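Local atomic coordinates of protein (CD58) (Homo sapiens, PDB entry 1CCZ), a protein that binds the T-cell adhesion molecule CD2 through an immunoglobulin-like domain, serving as its ligand on the surface of neighbouring cells. Residues Tyr6-Gly11 with Leu93-Lys98; Phe15-Asn20 with Asp84-Phe89; Ala36-Ser41 with Leu55-Gly60; Leu122-Gly127 with Ala148-Lys153. All coordinates share one frame; numbering follows the deposited sequence.

Overall arrangement
Contacts 1, 2 and 3 belong to the first immunoglobulin-like sandwich, contact 4 to the second. Contacts 1 and 2 share strand 86-93: contact 1 joins its end to edge strand 2-8 by parallel backbone bonds, near the junction of the domains, whereas contact 2 uses its Met86 to Phe88 part, where buried aromatic and methionine side chains fill the core. Contact 3, partly buried, borders that core with aliphatic branches and touches contact 2 where Val17 CG1 meets Ser59 O at 3.5 Å. Contact 4, its centre about 49 Å from that of contact 3, combines regular antiparallel backbone bonding with a largely apolar inner face and a lysine-rich outer one.

Contact 1: residues Tyr6-Gly11 with Leu93-Lys98; sequences YGVVYG and LEMVSK
A short parallel strand pairing joins Val8 to Leu93 where edge strand 2-8 meets the end of strand 86-93, at the end of the first domain next to the second. Two backbone bonds fix it. Leu93 N donates to Gly7 O at 2.8 Å in an almost straight bond (177°), while Val9 N reaches Leu93 O at 3.1 Å from above the carbonyl plane. Val8 CA, 3.2 Å from Leu93 O, adds a C-H...O contact to the same oxygen. Such parallel pairing of the first and last strands is a feature of V-set immunoglobulin domains, consistent with this domain's fold, and here it runs out into the linker: Glu94 N is held by Thr118 OG1 of the second domain. Val8 has CG1 anti to its backbone N (chi1 -171°), and that methyl lies 3.8 Å from Met95 CG, the two side chains crossing at about a right angle. Val9 CG2 lies 3.3 Å from Leu93 O and 4.0 Å from Glu94 CB. Toward the start of strand 2-8, Tyr6 and Leu93 lie side by side; Leu93 CD1 sits at the ring edge, 4.1 Å from Tyr6 CD1. From Val8 to Gly11 the chain leaves the sheet in a type II turn, closed by Gly11 N on Val8 O.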
loop_
_atom_site.group_PDB
_atom_site.type_symbol
_atom_site.label_atom_id
_atom_site.label_comp_id
_atom_site.label_asym_id
_atom_site.label_seq_id
_atom_site.Cartn_x
_atom_site.Cartn_y
_atom_site.Cartn_z
ATOM N N TYR A 6 -0.555 -0.104 5.342
ATOM C CA TYR A 6 -0.601 0.171 3.919
ATOM C C TYR A 6 -2.030 0.309 3.430
ATOM O O TYR A 6 -2.803 -0.637 3.491
ATOM C CB TYR A 6 0.126 -0.953 3.175
ATOM C CG TYR A 6 1.551 -1.098 3.656
ATOM C CD1 TYR A 6 2.539 -0.212 3.220
ATOM C CD2 TYR A 6 1.895 -2.060 4.611
ATOM C CE1 TYR A 6 3.829 -0.263 3.727
ATOM C CE2 TYR A 6 3.190 -2.123 5.129
ATOM C CZ TYR A 6 4.155 -1.216 4.688
ATOM O OH TYR A 6 5.434 -1.229 5.229
ATOM N N GLY A 7 -2.382 1.498 2.960
ATOM C CA GLY A 7 -3.732 1.706 2.481
ATOM C C GLY A 7 -3.758 2.045 1.011
ATOM O O GLY A 7 -2.725 2.354 0.420
ATOM N N VAL A 8 -4.945 1.988 0.415
ATOM C CA VAL A 8 -5.101 2.287 -0.997
ATOM C C VAL A 8 -5.837 3.589 -1.190
ATOM O O VAL A 8 -6.763 3.895 -0.442
ATOM C CB VAL A 8 -5.903 1.207 -1.702
ATOM C CG1 VAL A 8 -5.856 1.422 -3.202
ATOM C CG2 VAL A 8 -5.346 -0.126 -1.354
ATOM N N VAL A 9 -5.415 4.349 -2.195
ATOM C CA VAL A 9 -6.046 5.620 -2.505
ATOM C C VAL A 9 -7.534 5.332 -2.626
ATOM O O VAL A 9 -7.928 4.302 -3.178
ATOM C CB VAL A 9 -5.518 6.203 -3.833
ATOM C CG1 VAL A 9 -5.813 7.676 -3.908
ATOM C CG2 VAL A 9 -4.056 6.017 -3.919
ATOM N N TYR A 10 -8.345 6.236 -2.077
ATOM C CA TYR A 10 -9.811 6.135 -2.064
ATOM C C TYR A 10 -10.358 5.024 -1.169
ATOM O O TYR A 10 -11.564 4.927 -0.975
ATOM C CB TYR A 10 -10.372 5.981 -3.491
ATOM C CG TYR A 10 -9.826 7.006 -4.457
ATOM C CD1 TYR A 10 -9.574 8.323 -4.044
ATOM C CD2 TYR A 10 -9.485 6.648 -5.758
ATOM C CE1 TYR A 10 -8.980 9.258 -4.903
ATOM C CE2 TYR A 10 -8.890 7.568 -6.627
ATOM C CZ TYR A 10 -8.634 8.867 -6.192
ATOM O OH TYR A 10 -7.979 9.743 -7.031
ATOM N N GLY A 11 -9.484 4.188 -0.617
ATOM C CA GLY A 11 -9.943 3.137 0.279
ATOM C C GLY A 11 -9.909 3.621 1.725
ATOM O O GLY A 11 -9.931 4.824 1.993
ATOM N N LEU A 93 -1.010 3.893 -1.090
ATOM C CA LEU A 93 -0.557 3.448 -2.387
ATOM C C LEU A 93 -1.635 3.358 -3.430
ATOM O O LEU A 93 -2.797 3.062 -3.154
ATOM C CB LEU A 93 0.109 2.072 -2.257
ATOM C CG LEU A 93 1.428 1.991 -1.488
ATOM C CD1 LEU A 93 1.139 1.823 -0.031
ATOM C CD2 LEU A 93 2.227 0.819 -1.965
ATOM N N GLU A 94 -1.230 3.616 -4.654
ATOM C CA GLU A 94 -2.126 3.485 -5.770
ATOM C C GLU A 94 -1.904 2.017 -6.253
ATOM O O GLU A 94 -0.784 1.491 -6.209
ATOM C CB GLU A 94 -1.739 4.557 -6.778
ATOM C CG GLU A 94 -1.786 4.194 -8.216
ATOM C CD GLU A 94 -1.176 5.304 -9.051
ATOM O OE1 GLU A 94 -1.189 6.457 -8.545
ATOM O OE2 GLU A 94 -0.684 5.038 -10.177
ATOM N N MET A 95 -2.973 1.333 -6.630
ATOM C CA MET A 95 -2.861 -0.047 -7.087
ATOM C C MET A 95 -2.186 -0.127 -8.448
ATOM O O MET A 95 -2.272 0.814 -9.244
ATOM C CB MET A 95 -4.246 -0.669 -7.170
ATOM C CG MET A 95 -4.772 -1.108 -5.819
ATOM S SD MET A 95 -6.448 -1.712 -5.949
ATOM C CE MET A 95 -7.166 -0.406 -7.029
ATOM N N VAL A 96 -1.505 -1.248 -8.719
ATOM C CA VAL A 96 -0.814 -1.441 -10.002
ATOM C C VAL A 96 -1.834 -1.743 -11.090
ATOM O O VAL A 96 -2.938 -2.233 -10.798
ATOM C CB VAL A 96 0.197 -2.643 -9.957
ATOM C CG1 VAL A 96 1.262 -2.407 -8.924
ATOM C CG2 VAL A 96 -0.533 -3.948 -9.655
ATOM N N SER A 97 -1.497 -1.419 -12.342
ATOM C CA SER A 97 -2.382 -1.769 -13.441
ATOM C C SER A 97 -1.828 -3.112 -13.968
ATOM O O SER A 97 -0.892 -3.679 -13.380
ATOM C CB SER A 97 -2.375 -0.703 -14.539
ATOM O OG SER A 97 -1.073 -0.301 -14.888
ATOM N N LYS A 98 -2.395 -3.627 -15.046
ATOM C CA LYS A 98 -1.920 -4.887 -15.583
ATOM C C LYS A 98 -0.651 -4.649 -16.408
ATOM O O LYS A 98 -0.615 -3.751 -17.256
ATOM C CB LYS A 98 -3.014 -5.526 -16.437
ATOM C CG LYS A 98 -2.643 -6.886 -17.012
ATOM C CD LYS A 98 -3.363 -7.125 -18.335
ATOM C CE LYS A 98 -3.474 -8.614 -18.651
ATOM N NZ LYS A 98 -3.419 -9.498 -17.432
#

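Contact 2: residues Phe15-Asn20 with Asp84-Phe89; sequences FHVPSN and DTMKFF
Phe15 faces Phe88 and Val17 faces Met86 with their CA atoms more than 7 Å apart, so the segments meet mainly through side chains and not as paired strands. The two phenyl rings slide past each other in opposite directions. Their planes are 19° from parallel, but the centroids stand 5.1 Å apart and the rings barely overlap; what covers each ring is instead the other residue's CB. Phe15 CB lies 3.8 Å from the centroid of the Phe88 ring, close to its normal, and Phe88 CB returns the contact at 4.1 Å from the centroid of the Phe15 ring, making a reciprocal pair of CH-pi contacts. The rim of Phe88 is used as well: His16 O approaches near the ring plane, 3.4 Å from CZ. In the immunoglobulin sandwich this is the meeting of the two layers, strand 13-15 and the loop after it on one side and strand 86-93 on the other, and Tyr75 and Phe1 bring further rings against Phe15 and Phe88 respectively. From Val17 on, aliphatic contacts take over from the aromatic ones. Met86 bends at chi2 (-88°), which places SD beside Pro18 CD and Val17 CG1, 4.2 Å from each, and its terminal CE settles 3.7 Å from Val17 CG2 and 4.0 Å from Pro18 CD. Val17 CG2 also approaches Phe88 CZ obliquely, bridging the methionine and the ring. The backbone N of Val17 is bonded to Ser61 OG.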
loop_
_atom_site.group_PDB
_atom_site.type_symbol
_atom_site.label_atom_id
_atom_site.label_comp_id
_atom_site.label_asym_id
_atom_site.label_seq_id
_atom_site.Cartn_x
_atom_site.Cartn_y
_atom_site.Cartn_z
ATOM N N PHE A 15 -6.582 1.846 12.303
ATOM C CA PHE A 15 -5.409 1.745 13.158
ATOM C C PHE A 15 -5.947 1.045 14.402
ATOM O O PHE A 15 -6.588 1.671 15.250
ATOM C CB PHE A 15 -4.883 3.135 13.517
ATOM C CG PHE A 15 -4.348 3.923 12.334
ATOM C CD1 PHE A 15 -3.842 3.281 11.210
ATOM C CD2 PHE A 15 -4.351 5.312 12.351
ATOM C CE1 PHE A 15 -3.345 4.018 10.118
ATOM C CE2 PHE A 15 -3.861 6.058 11.274
ATOM C CZ PHE A 15 -3.357 5.413 10.156
ATOM N N HIS A 16 -5.715 -0.264 14.483
ATOM C CA HIS A 16 -6.197 -1.068 15.604
ATOM C C HIS A 16 -5.373 -0.876 16.866
ATOM O O HIS A 16 -4.152 -1.067 16.871
ATOM C CB HIS A 16 -6.225 -2.544 15.220
ATOM C CG HIS A 16 -7.217 -2.861 14.139
ATOM N ND1 HIS A 16 -8.568 -2.974 14.382
ATOM C CD2 HIS A 16 -7.049 -3.060 12.809
ATOM C CE1 HIS A 16 -9.198 -3.232 13.245
ATOM N NE2 HIS A 16 -8.297 -3.288 12.276
ATOM N N VAL A 17 -6.059 -0.485 17.933
ATOM C CA VAL A 17 -5.415 -0.241 19.203
ATOM C C VAL A 17 -5.895 -1.272 20.204
ATOM O O VAL A 17 -7.099 -1.484 20.346
ATOM C CB VAL A 17 -5.766 1.156 19.736
ATOM C CG1 VAL A 17 -5.293 1.307 21.164
ATOM C CG2 VAL A 17 -5.127 2.212 18.870
ATOM N N PRO A 18 -4.952 -1.951 20.887
ATOM C CA PRO A 18 -5.212 -2.985 21.906
ATOM C C PRO A 18 -6.440 -2.672 22.788
ATOM O O PRO A 18 -6.432 -1.726 23.584
ATOM C CB PRO A 18 -3.922 -3.005 22.732
ATOM C CG PRO A 18 -2.914 -2.140 21.964
ATOM C CD PRO A 18 -3.511 -1.765 20.652
ATOM N N SER A 19 -7.486 -3.478 22.661
ATOM C CA SER A 19 -8.701 -3.236 23.424
ATOM C C SER A 19 -8.839 -4.035 24.717
ATOM O O SER A 19 -9.117 -5.236 24.688
ATOM C CB SER A 19 -9.929 -3.486 22.536
ATOM O OG SER A 19 -11.126 -3.508 23.300
ATOM N N ASN A 20 -8.632 -3.359 25.849
ATOM C CA ASN A 20 -8.783 -3.967 27.180
ATOM C C ASN A 20 -9.681 -3.035 28.015
ATOM O O ASN A 20 -10.914 -3.061 27.865
ATOM C CB ASN A 20 -7.414 -4.188 27.873
ATOM C CG ASN A 20 -6.401 -3.096 27.558
ATOM O OD1 ASN A 20 -5.816 -3.059 26.471
ATOM N ND2 ASN A 20 -6.180 -2.206 28.519
ATOM N N ASP A 84 2.439 4.399 27.409
ATOM C CA ASP A 84 3.183 4.399 26.159
ATOM C C ASP A 84 2.493 4.891 24.887
ATOM O O ASP A 84 1.253 4.928 24.757
ATOM C CB ASP A 84 3.728 2.997 25.911
ATOM C CG ASP A 84 2.884 1.924 26.579
ATOM O OD1 ASP A 84 1.649 2.121 26.704
ATOM O OD2 ASP A 84 3.461 0.890 26.983
ATOM N N THR A 85 3.351 5.247 23.940
ATOM C CA THR A 85 2.943 5.746 22.642
ATOM C C THR A 85 2.287 4.662 21.788
ATOM O O THR A 85 2.495 3.458 22.000
ATOM C CB THR A 85 4.174 6.298 21.862
ATOM O OG1 THR A 85 4.881 5.210 21.250
ATOM C CG2 THR A 85 5.132 7.036 22.805
ATOM N N MET A 86 1.475 5.105 20.837
ATOM C CA MET A 86 0.825 4.221 19.886
ATOM C C MET A 86 1.075 4.978 18.599
ATOM O O MET A 86 0.406 5.978 18.304
ATOM C CB MET A 86 -0.661 4.107 20.166
ATOM C CG MET A 86 -0.969 3.362 21.435
ATOM S SD MET A 86 -1.117 1.590 21.189
ATOM C CE MET A 86 -1.543 1.478 19.473
ATOM N N LYS A 87 2.098 4.528 17.874
ATOM C CA LYS A 87 2.498 5.150 16.618
ATOM C C LYS A 87 2.160 4.246 15.455
ATOM O O LYS A 87 2.337 3.032 15.533
ATOM C CB LYS A 87 3.998 5.434 16.620
ATOM C CG LYS A 87 4.378 6.767 17.244
ATOM C CD LYS A 87 5.540 6.617 18.229
ATOM C CE LYS A 87 6.905 6.674 17.524
ATOM N NZ LYS A 87 7.463 5.322 17.117
ATOM N N PHE A 88 1.654 4.848 14.383
ATOM C CA PHE A 88 1.288 4.110 13.182
ATOM C C PHE A 88 1.785 4.902 11.995
ATOM O O PHE A 88 1.481 6.094 11.901
ATOM C CB PHE A 88 -0.233 3.989 13.048
ATOM C CG PHE A 88 -0.873 3.125 14.087
ATOM C CD1 PHE A 88 -1.130 3.621 15.365
ATOM C CD2 PHE A 88 -1.235 1.817 13.791
ATOM C CE1 PHE A 88 -1.742 2.821 16.332
ATOM C CE2 PHE A 88 -1.853 1.004 14.750
ATOM C CZ PHE A 88 -2.107 1.508 16.024
ATOM N N PHE A 89 2.581 4.291 11.112
ATOM C CA PHE A 89 2.980 5.031 9.918
ATOM C C PHE A 89 2.176 4.440 8.769
ATOM O O PHE A 89 2.242 3.244 8.462
ATOM C CB PHE A 89 4.507 5.037 9.644
ATOM C CG PHE A 89 5.332 4.993 10.925
ATOM C CD1 PHE A 89 5.194 3.930 11.804
ATOM C CD2 PHE A 89 6.126 6.066 11.321
ATOM C CE1 PHE A 89 5.808 3.948 13.040
ATOM C CE2 PHE A 89 6.741 6.087 12.553
ATOM C CZ PHE A 89 6.579 5.030 13.416
#

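Contact 3: residues Ala36-Ser41 with Leu55-Gly60; sequences AELENS and LDTVSG
Leu38, Leu55 and Thr57 meet through aliphatic branches, and the flat groups beside them are carboxylates that stand apart from the meeting. That of Asp56 receives the hydroxyl of Ser59 from above its plane (OG to OD2 2.6 Å), while OD1 takes a weak bond from Val58 N, as in an Asx turn. Glu37 leaves the backbone away from the loop, and its carboxylate has one oxygen in a salt bridge with Arg44 and the other with Lys34. Across the contact, Leu38 and Leu55 reach toward each other tip to tip, with Leu38 CG 3.8 Å from Leu55 CD2. The same CD2 methyl lies 4.2 Å from Ala36 CB and also touches the carbonyl carbon of Glu37. This closes one margin of the V-set sandwich: strand 33-39 belongs to the large sheet, and residues 55-60 run from the last residue of strand 53-55 into the loop leading to strand 62-64, in the opposite layer. Phe43 and Val26 border the leucines. Leu38 CD1, anti to CA (chi2 179°), pushes into the loop and comes within 3.4 Å of Thr57 CA, tighter than usual for two carbons; Thr57 CG2 flanks it at 3.6 Å. Gly60 N bonded to Asp56 O at 2.8 Å also ties the loop together. Gly60 has a positive phi (89°), where a side chain would jam against the preceding carbonyl, and its own carbonyl accepts Trp28 NE1.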
loop_
_atom_site.group_PDB
_atom_site.type_symbol
_atom_site.label_atom_id
_atom_site.label_comp_id
_atom_site.label_asym_id
_atom_site.label_seq_id
_atom_site.Cartn_x
_atom_site.Cartn_y
_atom_site.Cartn_z
ATOM N N ALA A 36 -8.641 13.599 15.284
ATOM C CA ALA A 36 -9.951 13.355 15.859
ATOM C C ALA A 36 -9.759 13.102 17.336
ATOM O O ALA A 36 -8.652 12.764 17.774
ATOM C CB ALA A 36 -10.571 12.130 15.223
ATOM N N GLU A 37 -10.840 13.227 18.097
ATOM C CA GLU A 37 -10.773 13.013 19.537
ATOM C C GLU A 37 -12.111 12.638 20.159
ATOM O O GLU A 37 -13.159 12.866 19.571
ATOM C CB GLU A 37 -10.260 14.294 20.210
ATOM C CG GLU A 37 -11.297 15.373 20.252
ATOM C CD GLU A 37 -10.750 16.733 20.624
ATOM O OE1 GLU A 37 -9.528 16.946 20.591
ATOM O OE2 GLU A 37 -11.559 17.613 20.951
ATOM N N LEU A 38 -12.041 12.010 21.329
ATOM C CA LEU A 38 -13.194 11.670 22.163
ATOM C C LEU A 38 -12.744 12.420 23.421
ATOM O O LEU A 38 -11.849 11.973 24.142
ATOM C CB LEU A 38 -13.284 10.177 22.457
ATOM C CG LEU A 38 -13.853 9.326 21.319
ATOM C CD1 LEU A 38 -13.866 7.865 21.736
ATOM C CD2 LEU A 38 -15.264 9.797 20.967
ATOM N N GLU A 39 -13.334 13.590 23.638
ATOM C CA GLU A 39 -12.976 14.453 24.755
ATOM C C GLU A 39 -14.209 14.964 25.511
ATOM O O GLU A 39 -15.108 15.545 24.904
ATOM C CB GLU A 39 -12.179 15.646 24.213
ATOM C CG GLU A 39 -11.583 16.556 25.277
ATOM C CD GLU A 39 -10.754 17.665 24.683
ATOM O OE1 GLU A 39 -9.591 17.400 24.317
ATOM O OE2 GLU A 39 -11.266 18.798 24.573
ATOM N N ASN A 40 -14.241 14.756 26.830
ATOM C CA ASN A 40 -15.355 15.228 27.637
ATOM C C ASN A 40 -16.636 14.672 27.053
ATOM O O ASN A 40 -17.629 15.403 26.939
ATOM C CB ASN A 40 -15.445 16.754 27.598
ATOM C CG ASN A 40 -14.215 17.430 28.151
ATOM O OD1 ASN A 40 -13.745 17.084 29.237
ATOM N ND2 ASN A 40 -13.686 18.415 27.407
ATOM N N SER A 41 -16.605 13.404 26.646
ATOM C CA SER A 41 -17.790 12.737 26.086
ATOM C C SER A 41 -18.307 13.239 24.749
ATOM O O SER A 41 -19.441 12.947 24.358
ATOM C CB SER A 41 -18.934 12.802 27.085
ATOM O OG SER A 41 -18.586 12.085 28.256
ATOM N N LEU A 55 -14.170 6.863 15.103
ATOM C CA LEU A 55 -13.365 6.575 16.277
ATOM C C LEU A 55 -14.069 5.618 17.226
ATOM O O LEU A 55 -15.105 5.959 17.809
ATOM C CB LEU A 55 -13.059 7.892 16.992
ATOM C CG LEU A 55 -12.037 7.952 18.124
ATOM C CD1 LEU A 55 -10.845 7.046 17.829
ATOM C CD2 LEU A 55 -11.584 9.394 18.273
ATOM N N ASP A 56 -13.514 4.420 17.378
ATOM C CA ASP A 56 -14.088 3.430 18.287
ATOM C C ASP A 56 -13.964 3.946 19.726
ATOM O O ASP A 56 -12.869 4.112 20.253
ATOM C CB ASP A 56 -13.359 2.085 18.131
ATOM C CG ASP A 56 -14.041 0.949 18.891
ATOM O OD1 ASP A 56 -15.172 1.116 19.400
ATOM O OD2 ASP A 56 -13.433 -0.127 18.975
ATOM N N THR A 57 -15.090 4.197 20.363
ATOM C CA THR A 57 -15.083 4.731 21.718
ATOM C C THR A 57 -14.632 3.741 22.771
ATOM O O THR A 57 -14.364 4.123 23.914
ATOM C CB THR A 57 -16.462 5.194 22.110
ATOM O OG1 THR A 57 -17.322 4.050 22.149
ATOM C CG2 THR A 57 -17.001 6.201 21.090
ATOM N N VAL A 58 -14.551 2.473 22.397
ATOM C CA VAL A 58 -14.140 1.444 23.341
ATOM C C VAL A 58 -12.635 1.218 23.370
ATOM O O VAL A 58 -12.006 1.269 24.435
ATOM C CB VAL A 58 -14.818 0.117 23.006
ATOM C CG1 VAL A 58 -14.325 -0.966 23.931
ATOM C CG2 VAL A 58 -16.311 0.275 23.116
ATOM N N SER A 59 -12.069 0.975 22.187
ATOM C CA SER A 59 -10.638 0.697 22.026
ATOM C C SER A 59 -9.844 1.919 21.645
ATOM O O SER A 59 -8.638 1.967 21.860
ATOM C CB SER A 59 -10.439 -0.336 20.935
ATOM O OG SER A 59 -10.993 0.153 19.723
ATOM N N GLY A 60 -10.526 2.896 21.059
ATOM C CA GLY A 60 -9.855 4.100 20.622
ATOM C C GLY A 60 -9.337 3.946 19.204
ATOM O O GLY A 60 -8.676 4.836 18.696
#

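Contact 4: residues Leu122-Gly127 with Ala148-Lys153; sequences LKLYQG and APFKCK
Gln126 lies across one face of Phe150 on the pair of antiparallel strands 121-126 and 150-156, its CG above the ring and its amide plane turned 31° from the ring plane. The extended side chain carries NE2 past the ring, 3.3 Å from Phe150 CZ, to a nearly straight bond with Ala148 O at 3.1 Å; Asn145 O is a second acceptor for the same nitrogen. Next along this face, Leu124 has CG anti to its backbone N (chi1 -173°), and its CD1 wedges between Phe150 CD1 and Cys152 CB, 4.2 Å from each. Leu122 CD2 touches Cys152 SG. This is the core side of the C2-set domain, where Cys152 forms the disulfide with Cys112, and Met139 and Tyr141 of the facing layer pack on Leu124. At the strand end Gly127, without a side chain, lets Ala148 CB come to 3.6 Å from its N, and a water joins Gly127 N to Pro149 O. On the other face Tyr125 rests with its ring edge on Lys151 O, 3.5 Å from CD1. Lys151 NZ stands over the ring off-centre, 4.9 Å from the centroid, in a cation-pi contact, while the Lys153 side chain crosses Tyr125 obliquely, its CE near Tyr125 OH. Reciprocal backbone bonds link Lys123 with Lys153 and Tyr125 with Lys151. The chemistry is thus two-sided: largely apolar inward, with the disulfide and a carbonyl-bound Gln126 amide, and cationic outward, where Glu121 probably offsets part of the charge of Lys123 near Lys153, and the Tyr125 ring would favour the Lys151 cation.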
loop_
_atom_site.group_PDB
_atom_site.type_symbol
_atom_site.label_atom_id
_atom_site.label_comp_id
_atom_site.label_asym_id
_atom_site.label_seq_id
_atom_site.Cartn_x
_atom_site.Cartn_y
_atom_site.Cartn_z
ATOM N N LEU A 122 8.516 -5.131 -10.485
ATOM C CA LEU A 122 8.124 -6.007 -11.583
ATOM C C LEU A 122 8.912 -7.301 -11.359
ATOM O O LEU A 122 10.110 -7.259 -11.030
ATOM C CB LEU A 122 8.510 -5.390 -12.929
ATOM C CG LEU A 122 7.648 -4.206 -13.386
ATOM C CD1 LEU A 122 8.175 -3.689 -14.720
ATOM C CD2 LEU A 122 6.176 -4.634 -13.501
ATOM N N LYS A 123 8.248 -8.443 -11.510
ATOM C CA LYS A 123 8.899 -9.734 -11.328
ATOM C C LYS A 123 8.696 -10.550 -12.600
ATOM O O LYS A 123 7.576 -10.636 -13.105
ATOM C CB LYS A 123 8.280 -10.446 -10.142
ATOM C CG LYS A 123 8.412 -9.658 -8.871
ATOM C CD LYS A 123 7.666 -10.350 -7.774
ATOM C CE LYS A 123 8.607 -10.760 -6.664
ATOM N NZ LYS A 123 8.532 -9.836 -5.474
ATOM N N LEU A 124 9.771 -11.133 -13.129
ATOM C CA LEU A 124 9.672 -11.910 -14.360
ATOM C C LEU A 124 9.904 -13.400 -14.143
ATOM O O LEU A 124 10.809 -13.802 -13.401
ATOM C CB LEU A 124 10.666 -11.380 -15.385
ATOM C CG LEU A 124 10.589 -11.960 -16.796
ATOM C CD1 LEU A 124 9.305 -11.549 -17.477
ATOM C CD2 LEU A 124 11.791 -11.473 -17.586
ATOM N N TYR A 125 9.071 -14.211 -14.795
ATOM C CA TYR A 125 9.155 -15.672 -14.721
ATOM C C TYR A 125 9.096 -16.299 -16.111
ATOM O O TYR A 125 8.481 -15.752 -17.019
ATOM C CB TYR A 125 7.998 -16.235 -13.900
ATOM C CG TYR A 125 7.824 -15.587 -12.555
ATOM C CD1 TYR A 125 7.177 -14.355 -12.431
ATOM C CD2 TYR A 125 8.274 -16.218 -11.394
ATOM C CE1 TYR A 125 6.973 -13.767 -11.173
ATOM C CE2 TYR A 125 8.083 -15.644 -10.133
ATOM C CZ TYR A 125 7.427 -14.422 -10.033
ATOM O OH TYR A 125 7.204 -13.870 -8.798
ATOM N N GLN A 126 9.771 -17.426 -16.289
ATOM C CA GLN A 126 9.709 -18.149 -17.560
ATOM C C GLN A 126 9.577 -19.574 -17.084
ATOM O O GLN A 126 10.488 -20.111 -16.451
ATOM C CB GLN A 126 10.959 -18.003 -18.410
ATOM C CG GLN A 126 10.897 -18.925 -19.617
ATOM C CD GLN A 126 11.917 -18.578 -20.655
ATOM O OE1 GLN A 126 13.065 -18.287 -20.329
ATOM N NE2 GLN A 126 11.518 -18.601 -21.921
ATOM N N GLY A 127 8.432 -20.183 -17.363
ATOM C CA GLY A 127 8.209 -21.519 -16.868
ATOM C C GLY A 127 7.999 -21.340 -15.377
ATOM O O GLY A 127 7.328 -20.396 -14.939
ATOM N N ALA A 148 9.327 -21.797 -22.711
ATOM C CA ALA A 148 8.100 -21.547 -21.966
ATOM C C ALA A 148 7.719 -20.080 -22.107
ATOM O O ALA A 148 8.550 -19.246 -22.439
ATOM C CB ALA A 148 8.292 -21.891 -20.506
ATOM N N PRO A 149 6.435 -19.757 -21.915
ATOM C CA PRO A 149 6.039 -18.351 -22.027
ATOM C C PRO A 149 6.607 -17.556 -20.849
ATOM O O PRO A 149 7.092 -18.128 -19.879
ATOM C CB PRO A 149 4.510 -18.394 -21.998
ATOM C CG PRO A 149 4.163 -19.698 -21.385
ATOM C CD PRO A 149 5.296 -20.649 -21.642
ATOM N N PHE A 150 6.558 -16.233 -20.947
ATOM C CA PHE A 150 7.045 -15.376 -19.876
ATOM C C PHE A 150 5.878 -14.828 -19.071
ATOM O O PHE A 150 4.819 -14.526 -19.625
ATOM C CB PHE A 150 7.820 -14.212 -20.460
ATOM C CG PHE A 150 9.151 -14.597 -20.993
ATOM C CD1 PHE A 150 10.247 -14.689 -20.147
ATOM C CD2 PHE A 150 9.313 -14.871 -22.347
ATOM C CE1 PHE A 150 11.496 -15.050 -20.638
ATOM C CE2 PHE A 150 10.563 -15.236 -22.858
ATOM C CZ PHE A 150 11.658 -15.324 -21.997
ATOM N N LYS A 151 6.058 -14.720 -17.764
ATOM C CA LYS A 151 5.026 -14.155 -16.923
ATOM C C LYS A 151 5.674 -12.983 -16.222
ATOM O O LYS A 151 6.786 -13.095 -15.679
ATOM C CB LYS A 151 4.533 -15.138 -15.883
ATOM C CG LYS A 151 3.567 -14.529 -14.883
ATOM C CD LYS A 151 2.930 -15.644 -14.084
ATOM C CE LYS A 151 2.052 -15.114 -12.971
ATOM N NZ LYS A 151 2.771 -15.048 -11.665
ATOM N N CYS A 152 4.995 -11.845 -16.275
ATOM C CA CYS A 152 5.481 -10.653 -15.610
ATOM C C CYS A 152 4.444 -10.251 -14.603
ATOM O O CYS A 152 3.252 -10.170 -14.909
ATOM C CB CYS A 152 5.697 -9.523 -16.590
ATOM S SG CYS A 152 6.412 -8.096 -15.734
ATOM N N LYS A 153 4.891 -10.027 -13.383
ATOM C CA LYS A 153 3.990 -9.640 -12.325
ATOM C C LYS A 153 4.357 -8.254 -11.801
ATOM O O LYS A 153 5.526 -7.950 -11.585
ATOM C CB LYS A 153 4.079 -10.662 -11.210
ATOM C CG LYS A 153 3.200 -10.363 -10.046
ATOM C CD LYS A 153 3.541 -11.275 -8.885
ATOM C CE LYS A 153 3.433 -12.737 -9.293
ATOM N NZ LYS A 153 3.328 -13.617 -8.084
HETATM O O HOH W 1 5.652 -19.464 -17.929
#